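PDB 3NSN: chitooligosaccharidolytic beta-N-acetylglucosaminidase from Ostrinia furnacalis, which hydrolyses single beta-linked N-acetylglucosamine units from the non-reducing ends of chitooligosaccharides, preferring the shorter ones. Local coordinates for residues 195-200 / 228-233; 191-196 / 500-505. All blocks are in the same frame, centred on the assembly; numbering follows the deposited sequence.

Contact 1: 195-200 / 228-233; sequences DTARNY and SQSFPF. With TMX (2-deoxy-2-(trimethylammonio)-beta-D-glucopyranose), chain B.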
loop_
_atom_site.group_PDB
_atom_site.type_symbol
_atom_site.label_atom_id
_atom_site.label_comp_id
_atom_site.label_asym_id
_atom_site.label_seq_id
_atom_site.Cartn_x
_atom_site.Cartn_y
_atom_site.Cartn_z
ATOM N N ASP A 195 -11.113 -7.288 8.839
ATOM C CA ASP A 195 -12.036 -6.459 9.536
ATOM C C ASP A 195 -12.761 -5.555 8.549
ATOM O O ASP A 195 -12.216 -4.667 7.944
ATOM C CB ASP A 195 -11.319 -5.745 10.661
ATOM C CG ASP A 195 -12.062 -4.564 11.206
ATOM O OD1 ASP A 195 -11.487 -3.841 11.951
ATOM O OD2 ASP A 195 -13.204 -4.338 10.924
ATOM N N THR A 196 -14.017 -5.840 8.356
ATOM C CA THR A 196 -14.771 -5.070 7.395
ATOM C C THR A 196 -15.743 -4.087 7.995
ATOM O O THR A 196 -16.651 -3.695 7.331
ATOM C CB THR A 196 -15.443 -5.948 6.290
ATOM O OG1 THR A 196 -16.478 -6.741 6.830
ATOM C CG2 THR A 196 -14.480 -6.841 5.651
ATOM N N ALA A 197 -15.558 -3.752 9.257
ATOM C CA ALA A 197 -16.447 -2.878 9.994
ATOM C C ALA A 197 -15.844 -1.519 10.308
ATOM O O ALA A 197 -16.491 -0.530 10.301
ATOM C CB ALA A 197 -16.930 -3.574 11.244
ATOM N N ARG A 198 -14.558 -1.530 10.580
ATOM C CA ARG A 198 -13.777 -0.341 10.767
ATOM C C ARG A 198 -13.605 0.475 9.500
ATOM O O ARG A 198 -13.393 1.608 9.568
ATOM C CB ARG A 198 -12.478 -0.624 11.521
ATOM C CG ARG A 198 -12.626 -0.558 13.027
ATOM C CD ARG A 198 -13.483 -1.661 13.645
ATOM N NE ARG A 198 -13.287 -1.763 15.072
ATOM C CZ ARG A 198 -12.416 -2.567 15.669
ATOM N NH1 ARG A 198 -11.693 -3.416 14.981
ATOM N NH2 ARG A 198 -12.308 -2.538 16.966
ATOM N N ASN A 199 -13.615 -0.188 8.369
ATOM C CA ASN A 199 -13.677 0.390 7.059
ATOM C C ASN A 199 -14.271 -0.684 6.139
ATOM O O ASN A 199 -14.115 -1.863 6.392
ATOM C CB ASN A 199 -12.305 0.891 6.582
ATOM C CG ASN A 199 -11.991 2.310 7.000
ATOM O OD1 ASN A 199 -12.708 3.220 6.695
ATOM N ND2 ASN A 199 -10.915 2.488 7.645
ATOM N N TYR A 200 -14.996 -0.267 5.129
ATOM C CA TYR A 200 -15.578 -1.151 4.151
ATOM C C TYR A 200 -14.587 -1.684 3.103
ATOM O O TYR A 200 -13.697 -1.019 2.685
ATOM C CB TYR A 200 -16.772 -0.499 3.477
ATOM C CG TYR A 200 -17.569 -1.364 2.563
ATOM C CD1 TYR A 200 -17.373 -1.314 1.233
ATOM C CD2 TYR A 200 -18.503 -2.233 3.030
ATOM C CE1 TYR A 200 -18.057 -2.035 0.417
ATOM C CE2 TYR A 200 -19.209 -2.969 2.199
ATOM C CZ TYR A 200 -18.970 -2.886 0.884
ATOM O OH TYR A 200 -19.655 -3.604 0.038
ATOM N N SER A 228 -18.323 -1.694 16.449
ATOM C CA SER A 228 -18.978 -0.485 16.914
ATOM C C SER A 228 -19.160 0.601 15.837
ATOM O O SER A 228 -20.128 1.302 15.834
ATOM C CB SER A 228 -18.290 0.040 18.162
ATOM O OG SER A 228 -16.997 0.464 17.920
ATOM N N GLN A 229 -18.190 0.688 14.945
ATOM C CA GLN A 229 -18.141 1.605 13.835
ATOM C C GLN A 229 -19.189 1.444 12.721
ATOM O O GLN A 229 -19.571 2.390 12.146
ATOM C CB GLN A 229 -16.742 1.691 13.253
ATOM C CG GLN A 229 -15.714 2.313 14.132
ATOM C CD GLN A 229 -15.015 1.363 15.088
ATOM O OE1 GLN A 229 -15.388 0.258 15.261
ATOM N NE2 GLN A 229 -14.025 1.858 15.747
ATOM N N SER A 230 -19.565 0.221 12.393
ATOM C CA SER A 230 -20.542 -0.063 11.366
ATOM C C SER A 230 -21.156 -1.458 11.415
ATOM O O SER A 230 -20.609 -2.310 11.978
ATOM C CB SER A 230 -19.965 0.189 9.986
ATOM O OG SER A 230 -19.025 -0.734 9.667
ATOM N N PHE A 231 -22.288 -1.637 10.773
ATOM C CA PHE A 231 -22.950 -2.920 10.628
ATOM C C PHE A 231 -23.300 -3.103 9.150
ATOM O O PHE A 231 -24.363 -2.738 8.743
ATOM C CB PHE A 231 -24.180 -2.929 11.499
ATOM C CG PHE A 231 -24.747 -4.279 11.787
ATOM C CD1 PHE A 231 -24.807 -4.739 13.063
ATOM C CD2 PHE A 231 -25.270 -5.061 10.815
ATOM C CE1 PHE A 231 -25.350 -5.933 13.348
ATOM C CE2 PHE A 231 -25.809 -6.286 11.133
ATOM C CZ PHE A 231 -25.851 -6.698 12.372
ATOM N N PRO A 232 -22.344 -3.576 8.361
ATOM C CA PRO A 232 -22.514 -3.851 6.941
ATOM C C PRO A 232 -23.320 -5.089 6.574
ATOM O O PRO A 232 -23.818 -5.168 5.524
ATOM C CB PRO A 232 -21.075 -3.952 6.438
ATOM C CG PRO A 232 -20.329 -4.225 7.490
ATOM C CD PRO A 232 -20.921 -3.616 8.690
ATOM N N PHE A 233 -23.388 -6.062 7.453
ATOM C CA PHE A 233 -24.066 -7.298 7.169
ATOM C C PHE A 233 -25.571 -7.110 6.977
ATOM O O PHE A 233 -26.227 -6.575 7.789
ATOM C CB PHE A 233 -23.771 -8.332 8.264
ATOM C CG PHE A 233 -24.523 -9.625 8.119
ATOM C CD1 PHE A 233 -25.370 -10.048 9.087
ATOM C CD2 PHE A 233 -24.392 -10.401 7.028
ATOM C CE1 PHE A 233 -26.048 -11.196 8.958
ATOM C CE2 PHE A 233 -25.066 -11.562 6.923
ATOM C CZ PHE A 233 -25.899 -11.945 7.866
HETATM C C1 TMX B . -7.345 -4.403 19.699
HETATM C C2 TMX B . -8.700 -5.153 19.436
HETATM N N2 TMX B . -8.651 -6.635 19.685
HETATM C C3 TMX B . -9.321 -4.753 18.053
HETATM O O3 TMX B . -10.673 -4.290 18.234
HETATM C C4 TMX B . -8.510 -3.672 17.334
HETATM O O4 TMX B . -9.073 -3.470 16.031
HETATM C C5 TMX B . -7.045 -4.116 17.222
HETATM O O5 TMX B . -6.452 -4.383 18.534
HETATM C C6 TMX B . -6.202 -3.060 16.513
HETATM O O6 TMX B . -4.895 -3.597 16.273
HETATM C C7 TMX B . -8.439 -6.925 21.109
HETATM C C8 TMX B . -7.591 -7.341 18.947
HETATM C C9 TMX B . -9.929 -7.279 19.327
HETATM O O HOH W 1 -18.388 -1.322 6.942
HETATM O O HOH W 2 -14.295 -0.587 18.140
#
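Ser230 and Ala197 form the tight part of this contact between two loops of the catalytic barrel. The Ser230 hydroxyl donates to Ala197 O, OG to O 2.6 Å, in the carbonyl plane and on a lone pair. Its chi1 of 70° sets OG between the backbone N and the carbonyl carbon, from where it bonds Ala197 O. Beside it Pro232 brings its ring against the backbone of 195-200, CG lying 3.7 Å from Thr196 O, and the methyl of Ala197 rests near OG. At this end water 1 donates to Thr196 O and Ser230 OG.

Nearer the sugar the contact is polar and partly bridged by water. Arg198 and Gln229 cross obliquely, their guanidinium and amide planes 73° apart; Arg198 NE donates to Gln229 OE1 at 2.9 Å, from above the carbonyl plane and far from straight. Water 2 accepts from Arg198 NH2 and bridges to Ser228 OG.

The guanidinium spends its edge on several partners. NH1 meets Asp195 OD1 in a salt bridge (3.1 Å), while Asp195 OD2 takes the backbone N-H groups of Ala197, in an Asx turn, and of Arg198, which widens it to an Asx motif. NH2 points almost straight at TMX O3, 2.7 Å away. A methionine in place of Arg198 would probably leave Asp195 without its cationic mate and the sugar's O3 without this donor. One arginine thus donates firmly to O3 and weakly, through NH1, to O4, and its charge probably helps balance Asp195 and the nearby carboxylates.

Contact 2: 191-196 / 500-505; sequences GILLDT and ALWSEQ. With TMX (2-deoxy-2-(trimethylammonio)-beta-D-glucopyranose), chain B.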
loop_
_atom_site.group_PDB
_atom_site.type_symbol
_atom_site.label_atom_id
_atom_site.label_comp_id
_atom_site.label_asym_id
_atom_site.label_seq_id
_atom_site.Cartn_x
_atom_site.Cartn_y
_atom_site.Cartn_z
ATOM N N GLY A 191 -5.310 -19.059 8.328
ATOM C CA GLY A 191 -6.170 -17.965 8.083
ATOM C C GLY A 191 -5.679 -16.559 8.069
ATOM O O GLY A 191 -4.593 -16.248 8.388
ATOM N N ILE A 192 -6.575 -15.727 7.625
ATOM C CA ILE A 192 -6.472 -14.302 7.622
ATOM C C ILE A 192 -7.743 -13.755 8.207
ATOM O O ILE A 192 -8.795 -14.190 7.853
ATOM C CB ILE A 192 -6.277 -13.756 6.212
ATOM C CG1 ILE A 192 -4.940 -14.232 5.637
ATOM C CG2 ILE A 192 -6.370 -12.296 6.198
ATOM C CD1 ILE A 192 -4.734 -13.809 4.323
ATOM N N LEU A 193 -7.608 -12.813 9.113
ATOM C CA LEU A 193 -8.729 -12.101 9.645
ATOM C C LEU A 193 -8.907 -10.759 8.915
ATOM O O LEU A 193 -8.031 -9.977 8.824
ATOM C CB LEU A 193 -8.571 -11.875 11.128
ATOM C CG LEU A 193 -9.699 -11.150 11.828
ATOM C CD1 LEU A 193 -9.657 -11.318 13.246
ATOM C CD2 LEU A 193 -9.649 -9.697 11.555
ATOM N N LEU A 194 -10.080 -10.520 8.390
ATOM C CA LEU A 194 -10.362 -9.276 7.738
ATOM C C LEU A 194 -11.450 -8.483 8.428
ATOM O O LEU A 194 -12.535 -8.924 8.569
ATOM C CB LEU A 194 -10.781 -9.545 6.322
ATOM C CG LEU A 194 -10.927 -8.312 5.490
ATOM C CD1 LEU A 194 -9.594 -7.666 5.412
ATOM C CD2 LEU A 194 -11.425 -8.676 4.158
ATOM N N ASP A 195 -11.113 -7.288 8.839
ATOM C CA ASP A 195 -12.036 -6.459 9.536
ATOM C C ASP A 195 -12.761 -5.555 8.549
ATOM O O ASP A 195 -12.216 -4.667 7.944
ATOM C CB ASP A 195 -11.319 -5.745 10.661
ATOM C CG ASP A 195 -12.062 -4.564 11.206
ATOM O OD1 ASP A 195 -11.487 -3.841 11.951
ATOM O OD2 ASP A 195 -13.204 -4.338 10.924
ATOM N N THR A 196 -14.017 -5.840 8.356
ATOM C CA THR A 196 -14.771 -5.070 7.395
ATOM C C THR A 196 -15.743 -4.087 7.995
ATOM O O THR A 196 -16.651 -3.695 7.331
ATOM C CB THR A 196 -15.443 -5.948 6.290
ATOM O OG1 THR A 196 -16.478 -6.741 6.830
ATOM C CG2 THR A 196 -14.480 -6.841 5.651
ATOM N N ALA A 500 -3.821 -11.075 11.272
ATOM C CA ALA A 500 -4.892 -10.140 11.500
ATOM C C ALA A 500 -4.745 -8.794 10.828
ATOM O O ALA A 500 -3.811 -8.120 11.029
ATOM C CB ALA A 500 -5.103 -9.956 12.933
ATOM N N LEU A 501 -5.720 -8.433 10.042
ATOM C CA LEU A 501 -5.810 -7.103 9.505
ATOM C C LEU A 501 -7.039 -6.394 10.031
ATOM O O LEU A 501 -8.125 -6.477 9.495
ATOM C CB LEU A 501 -5.811 -7.158 7.998
ATOM C CG LEU A 501 -5.940 -5.892 7.204
ATOM C CD1 LEU A 501 -4.960 -4.939 7.621
ATOM C CD2 LEU A 501 -5.806 -6.205 5.767
ATOM N N TRP A 502 -6.839 -5.696 11.116
ATOM C CA TRP A 502 -7.806 -4.794 11.657
ATOM C C TRP A 502 -7.748 -3.549 10.739
ATOM O O TRP A 502 -6.743 -3.238 10.190
ATOM C CB TRP A 502 -7.470 -4.482 13.078
ATOM C CG TRP A 502 -7.449 -5.659 13.921
ATOM C CD1 TRP A 502 -6.396 -6.251 14.383
ATOM C CD2 TRP A 502 -8.562 -6.373 14.414
ATOM N NE1 TRP A 502 -6.717 -7.324 15.087
ATOM C CE2 TRP A 502 -8.064 -7.418 15.149
ATOM C CE3 TRP A 502 -9.934 -6.236 14.295
ATOM C CZ2 TRP A 502 -8.882 -8.322 15.804
ATOM C CZ3 TRP A 502 -10.740 -7.139 14.903
ATOM C CH2 TRP A 502 -10.224 -8.160 15.664
ATOM N N SER A 503 -8.865 -2.891 10.598
ATOM C CA SER A 503 -9.042 -1.917 9.579
ATOM C C SER A 503 -9.241 -0.451 9.928
ATOM O O SER A 503 -9.749 0.293 9.155
ATOM C CB SER A 503 -10.093 -2.420 8.628
ATOM O OG SER A 503 -9.782 -3.659 8.151
ATOM N N GLU A 504 -8.809 -0.076 11.098
ATOM C CA GLU A 504 -8.903 1.276 11.529
ATOM C C GLU A 504 -8.157 2.112 10.516
ATOM O O GLU A 504 -8.522 3.184 10.265
ATOM C CB GLU A 504 -8.332 1.460 12.918
ATOM C CG GLU A 504 -9.187 0.904 14.030
ATOM C CD GLU A 504 -8.873 -0.530 14.416
ATOM O OE1 GLU A 504 -8.297 -1.249 13.666
ATOM O OE2 GLU A 504 -9.270 -0.927 15.466
ATOM N N GLN A 505 -7.117 1.555 9.941
ATOM C CA GLN A 505 -6.297 2.171 8.964
ATOM C C GLN A 505 -6.117 1.352 7.713
ATOM O O GLN A 505 -5.066 1.342 7.171
ATOM C CB GLN A 505 -4.970 2.491 9.571
ATOM C CG GLN A 505 -5.076 3.482 10.659
ATOM C CD GLN A 505 -3.805 3.723 11.330
ATOM O OE1 GLN A 505 -3.442 2.984 12.141
ATOM N NE2 GLN A 505 -3.121 4.749 10.980
HETATM C C1 TMX B . -7.345 -4.403 19.699
HETATM C C2 TMX B . -8.700 -5.153 19.436
HETATM N N2 TMX B . -8.651 -6.635 19.685
HETATM C C3 TMX B . -9.321 -4.753 18.053
HETATM O O3 TMX B . -10.673 -4.290 18.234
HETATM C C4 TMX B . -8.510 -3.672 17.334
HETATM O O4 TMX B . -9.073 -3.470 16.031
HETATM C C5 TMX B . -7.045 -4.116 17.222
HETATM O O5 TMX B . -6.452 -4.383 18.534
HETATM C C6 TMX B . -6.202 -3.060 16.513
HETATM O O6 TMX B . -4.895 -3.597 16.273
HETATM C C7 TMX B . -8.439 -6.925 21.109
HETATM C C8 TMX B . -7.591 -7.341 18.947
HETATM C C9 TMX B . -9.929 -7.279 19.327
#
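Ala500 pairs in parallel with Leu193, their CB atoms 4.4 Å apart on the same face of the sheet. Leu501 follows with both backbone bonds of the register: its N donates to Leu193 O at 3.0 Å, and its O accepts from Asp195 N. Its side chain lies alongside that of Leu194, pointing the same way, with CD2 against CD1.

Trp502 leaves the strand and becomes a wall of the sugar site. Leu193 CD2 sits over one face of the indole, 4.2 Å from the centroid of the six-membered ring in a CH-pi contact, and TMX covers the opposite face with O4 and C5. Asp195 OD1 lies at the ring edge, 3.7 Å from CE3, the carboxylate steeply turned to the indole.

Ser503 grips Asp195 twice: OG donates to Asp195 O (2.6 Å) on a lone pair, and N donates to OD1 from above the carboxylate plane. With chi1 at -54°, OG is anti to its own carbonyl carbon, where it meets the backbone of strand 189-195, and it is also hydrogen-bonded to Tyr201 OH. Glu504 bends at chi2 to bring OE2 within 2.6 Å of TMX O4, which donates to it.

The pairing of strand 494-501 with strand 189-195 closes the eight-stranded barrel. On the other side of 189-195 runs strand 220-224, where His222 meets Leu193 and Phe221 meets Leu194; helix 203-215 packs on Leu194, and helix 511-515 on Leu501.

In the fold
Both contacts are buried and start from the same piece of chain, the end of strand 189-195, sharing Asp195 and Thr196; their centres lie 10 Å apart. Contact 2 is the nearer to the middle of the chain and joins the first and last barrel strands through backbone bonds and apolar side chains. Contact 1 lies farther out, between loops that follow the first two strands, and relies on polar side chains and water. They meet where Asn199 ND2 reaches Ser503 O and where Arg198 packs against Trp502. Both contribute to the same sugar: contact 1 by the N-H donors of a guanidinium group, contact 2 by an aromatic face and a carboxylate.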